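Peroxiredoxin PRX1, mitochondrial (Saccharomyces cerevisiae, PDB 5YKJ) reduces hydrogen peroxide and probably organic hydroperoxides in mitochondria as a 1-Cys peroxiredoxin, with its oxidised thiol resolved through the glutathione and thioredoxin systems. Local coordinates at residues A[46-51]-A[81-86]. Residues are numbered along the deposited sequence; the frame is centred on the assembly and turned at random.
Sequences TEVSAF and QDIKEI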
ATOM      1  N   THR A  46       1.805  -4.421 -15.836  1.00 10.52           N
ATOM      2  CA  THR A  46       2.227  -3.038 -15.916  1.00 11.78           C
ATOM      3  C   THR A  46       2.378  -2.404 -14.535  1.00 11.11           C
ATOM      4  O   THR A  46       3.208  -1.619 -14.345  1.00  9.92           O
ATOM      5  CB  THR A  46       1.318  -2.145 -16.782  1.00 13.24           C
ATOM      6  OG1 THR A  46       0.079  -1.934 -16.141  1.00 12.31           O
ATOM      7  CG2 THR A  46       1.082  -2.743 -18.178  1.00  8.42           C
ATOM      8  N   GLU A  47       1.496  -2.794 -13.621  1.00 10.49           N
ATOM      9  CA  GLU A  47       1.511  -2.282 -12.268  1.00 12.04           C
ATOM     10  C   GLU A  47       2.737  -2.715 -11.459  1.00  9.31           C
ATOM     11  O   GLU A  47       3.361  -1.932 -10.848  1.00 10.58           O
ATOM     12  CB  GLU A  47       0.197  -2.695 -11.562  1.00  9.13           C
ATOM     13  CG  GLU A  47      -1.062  -2.022 -12.105  1.00  9.25           C
ATOM     14  CD  GLU A  47      -2.343  -2.547 -11.471  1.00 12.19           C
ATOM     15  OE1 GLU A  47      -2.348  -3.710 -11.149  1.00 15.62           O
ATOM     16  OE2 GLU A  47      -3.301  -1.814 -11.370  1.00 11.69           O
ATOM     17  N   VAL A  48       3.051  -3.985 -11.521  1.00  8.76           N
ATOM     18  CA  VAL A  48       4.201  -4.468 -10.840  1.00  8.75           C
ATOM     19  C   VAL A  48       5.472  -3.854 -11.435  1.00 13.52           C
ATOM     20  O   VAL A  48       6.371  -3.548 -10.773  1.00 10.03           O
ATOM     21  CB  VAL A  48       4.258  -6.026 -10.783  1.00 11.54           C
ATOM     22  CG1 VAL A  48       5.469  -6.482 -10.018  1.00  9.21           C
ATOM     23  CG2 VAL A  48       3.072  -6.603 -10.096  1.00 12.80           C
ATOM     24  N   SER A  49       5.449  -3.690 -12.722  1.00 11.94           N
ATOM     25  CA  SER A  49       6.571  -3.076 -13.411  1.00  9.38           C
ATOM     26  C   SER A  49       6.806  -1.662 -12.901  1.00 11.55           C
ATOM     27  O   SER A  49       7.898  -1.260 -12.702  1.00 12.63           O
ATOM     28  CB  SER A  49       6.286  -3.040 -14.956  1.00 17.40           C
ATOM     29  OG  SER A  49       6.260  -4.310 -15.517  1.00 14.65           O
ATOM     30  N   ALA A  50       5.735  -0.919 -12.736  1.00 11.66           N
ATOM     31  CA  ALA A  50       5.854   0.446 -12.255  1.00 11.99           C
ATOM     32  C   ALA A  50       6.387   0.517 -10.815  1.00 10.51           C
ATOM     33  O   ALA A  50       7.229   1.293 -10.522  1.00 10.88           O
ATOM     34  CB  ALA A  50       4.533   1.187 -12.410  1.00  9.86           C
ATOM     35  N   PHE A  51       5.859  -0.336  -9.948  1.00  9.47           N
ATOM     36  CA  PHE A  51       6.330  -0.361  -8.588  1.00 10.85           C
ATOM     37  C   PHE A  51       7.797  -0.738  -8.566  1.00 13.85           C
ATOM     38  O   PHE A  51       8.521  -0.262  -7.780  1.00 13.14           O
ATOM     39  CB  PHE A  51       5.508  -1.324  -7.732  1.00 11.99           C
ATOM     40  CG  PHE A  51       4.192  -0.759  -7.286  1.00 11.99           C
ATOM     41  CD1 PHE A  51       4.138   0.264  -6.394  1.00 13.13           C
ATOM     42  CD2 PHE A  51       3.023  -1.282  -7.744  1.00 18.82           C
ATOM     43  CE1 PHE A  51       2.921   0.767  -6.008  1.00 19.92           C
ATOM     44  CE2 PHE A  51       1.797  -0.760  -7.366  1.00 27.07           C
ATOM     45  CZ  PHE A  51       1.743   0.261  -6.489  1.00 17.92           C
ATOM     46  N   GLN A  81      10.551 -12.410 -14.456  1.00 13.00           N
ATOM     47  CA  GLN A  81      11.459 -12.311 -15.579  1.00 12.61           C
ATOM     48  C   GLN A  81      10.819 -11.475 -16.683  1.00 12.83           C
ATOM     49  O   GLN A  81      11.472 -10.677 -17.269  1.00 13.09           O
ATOM     50  CB  GLN A  81      11.931 -13.693 -16.064  1.00 16.03           C
ATOM     51  CG  GLN A  81      12.699 -14.479 -15.034  1.00 18.93           C
ATOM     52  CD  GLN A  81      13.072 -15.881 -15.450  1.00 35.46           C
ATOM     53  OE1 GLN A  81      13.302 -16.140 -16.561  1.00 30.07           O
ATOM     54  NE2 GLN A  81      13.107 -16.771 -14.519  1.00 56.12           N
ATOM     55  N   ASP A  82       9.547 -11.679 -16.939  1.00 12.01           N
ATOM     56  CA  ASP A  82       8.872 -10.888 -17.942  1.00 12.72           C
ATOM     57  C   ASP A  82       8.804  -9.411 -17.511  1.00 19.04           C
ATOM     58  O   ASP A  82       9.033  -8.544 -18.268  1.00 14.46           O
ATOM     59  CB  ASP A  82       7.451 -11.410 -18.128  1.00 20.09           C
ATOM     60  CG  ASP A  82       7.343 -12.553 -19.104  1.00 24.24           C
ATOM     61  OD1 ASP A  82       8.349 -13.028 -19.549  1.00 18.48           O
ATOM     62  OD2 ASP A  82       6.211 -12.863 -19.398  1.00 15.46           O
ATOM     63  N   ILE A  83       8.492  -9.201 -16.244  1.00 11.40           N
ATOM     64  CA  ILE A  83       8.386  -7.850 -15.696  1.00 14.70           C
ATOM     65  C   ILE A  83       9.734  -7.103 -15.817  1.00 16.09           C
ATOM     66  O   ILE A  83       9.766  -5.982 -16.188  1.00 15.81           O
ATOM     67  CB  ILE A  83       7.882  -7.872 -14.226  1.00 14.23           C
ATOM     68  CG1 ILE A  83       6.398  -8.255 -14.110  1.00 12.53           C
ATOM     69  CG2 ILE A  83       8.113  -6.516 -13.531  1.00 16.04           C
ATOM     70  CD1 ILE A  83       5.994  -8.997 -12.875  1.00 18.49           C
ATOM     71  N   LYS A  84      10.835  -7.784 -15.548  1.00 12.43           N
ATOM     72  CA  LYS A  84      12.133  -7.169 -15.676  1.00 13.49           C
ATOM     73  C   LYS A  84      12.328  -6.678 -17.122  1.00 19.50           C
ATOM     74  O   LYS A  84      12.742  -5.579 -17.355  1.00 17.79           O
ATOM     75  CB  LYS A  84      13.273  -8.153 -15.234  1.00 13.40           C
ATOM     76  CG  LYS A  84      13.382  -8.348 -13.734  1.00 13.70           C
ATOM     77  CD  LYS A  84      14.577  -9.184 -13.284  1.00 16.63           C
ATOM     78  CE  LYS A  84      14.709 -10.532 -13.959  1.00 35.03           C
ATOM     79  NZ  LYS A  84      16.039 -11.138 -13.613  1.00 26.90           N
ATOM     80  N   GLU A  85      11.980  -7.524 -18.058  1.00 12.67           N
ATOM     81  CA  GLU A  85      12.088  -7.177 -19.465  1.00 17.97           C
ATOM     82  C   GLU A  85      11.208  -6.034 -19.882  1.00 20.30           C
ATOM     83  O   GLU A  85      11.647  -5.166 -20.573  1.00 24.66           O
ATOM     84  CB  GLU A  85      11.800  -8.386 -20.368  1.00 21.78           C
ATOM     85  CG  GLU A  85      12.615  -9.619 -20.045  1.00 35.74           C
ATOM     86  CD  GLU A  85      12.113 -10.908 -20.682  1.00 40.26           C
ATOM     87  OE1 GLU A  85      11.315 -10.818 -21.619  1.00 28.86           O
ATOM     88  OE2 GLU A  85      12.554 -11.996 -20.265  1.00 37.91           O
ATOM     89  N   ILE A  86       9.958  -6.071 -19.482  1.00 20.72           N
ATOM     90  CA  ILE A  86       9.016  -5.029 -19.804  1.00 28.23           C
ATOM     91  C   ILE A  86       9.306  -3.697 -19.167  1.00 33.76           C
ATOM     92  O   ILE A  86       9.271  -2.696 -19.819  1.00 26.33           O
ATOM     93  CB  ILE A  86       7.608  -5.501 -19.474  1.00 26.77           C
ATOM     94  CG1 ILE A  86       7.262  -6.675 -20.356  1.00 17.59           C
ATOM     95  CG2 ILE A  86       6.580  -4.388 -19.594  1.00 41.05           C
ATOM     96  CD1 ILE A  86       6.089  -7.431 -19.820  1.00 16.43           C
TER
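The hydroxyl of Ser49 is turned back to the start of its helix, where OG hydrogen-bonds to the carbonyl oxygen of Thr45, the residue just before it, and it faces helix 73-87 among methyl groups. This is helix-on-helix packing in the thioredoxin-like fold of a peroxiredoxin: helix 46-53, which follows closely on the oxidised Cys44, meets the last turns of helix 73-87. The two segments cross at -67°, with their axes 9.2 Å apart at the closest point. Backbones come near at Ser49 and Ile83, whose CA atoms stand 5.6 Å from each other, a close spacing consistent with the small serine side chain. Ile83 meets the other helix with two separate branches. Its CG2 methyl lies 3.5 Å from Ser49 OG and 3.8 Å from Ser49 CA, and thus touches the backbone of the facing helix at the serine itself. The other branch, CG1 to CD1, runs up against Val48, and the two side chains cross at about a right angle. Val48 CG1 is anti to its backbone N (chi1 -178°), which places this methyl against the isoleucine. The same valine touches Phe34 and His36 of strand 30-36 and Trp79 of helix 73-87, thereby joining the helix pair to the central sheet. At the exposed margin Ile86 CG2 approaches Ser49 OG at 4.1 Å, one turn along from Ile83. Deeper in, Ile83 CD1 sits 3.8 Å from Val48 CG1 and 4.0 Å from Val48 CB.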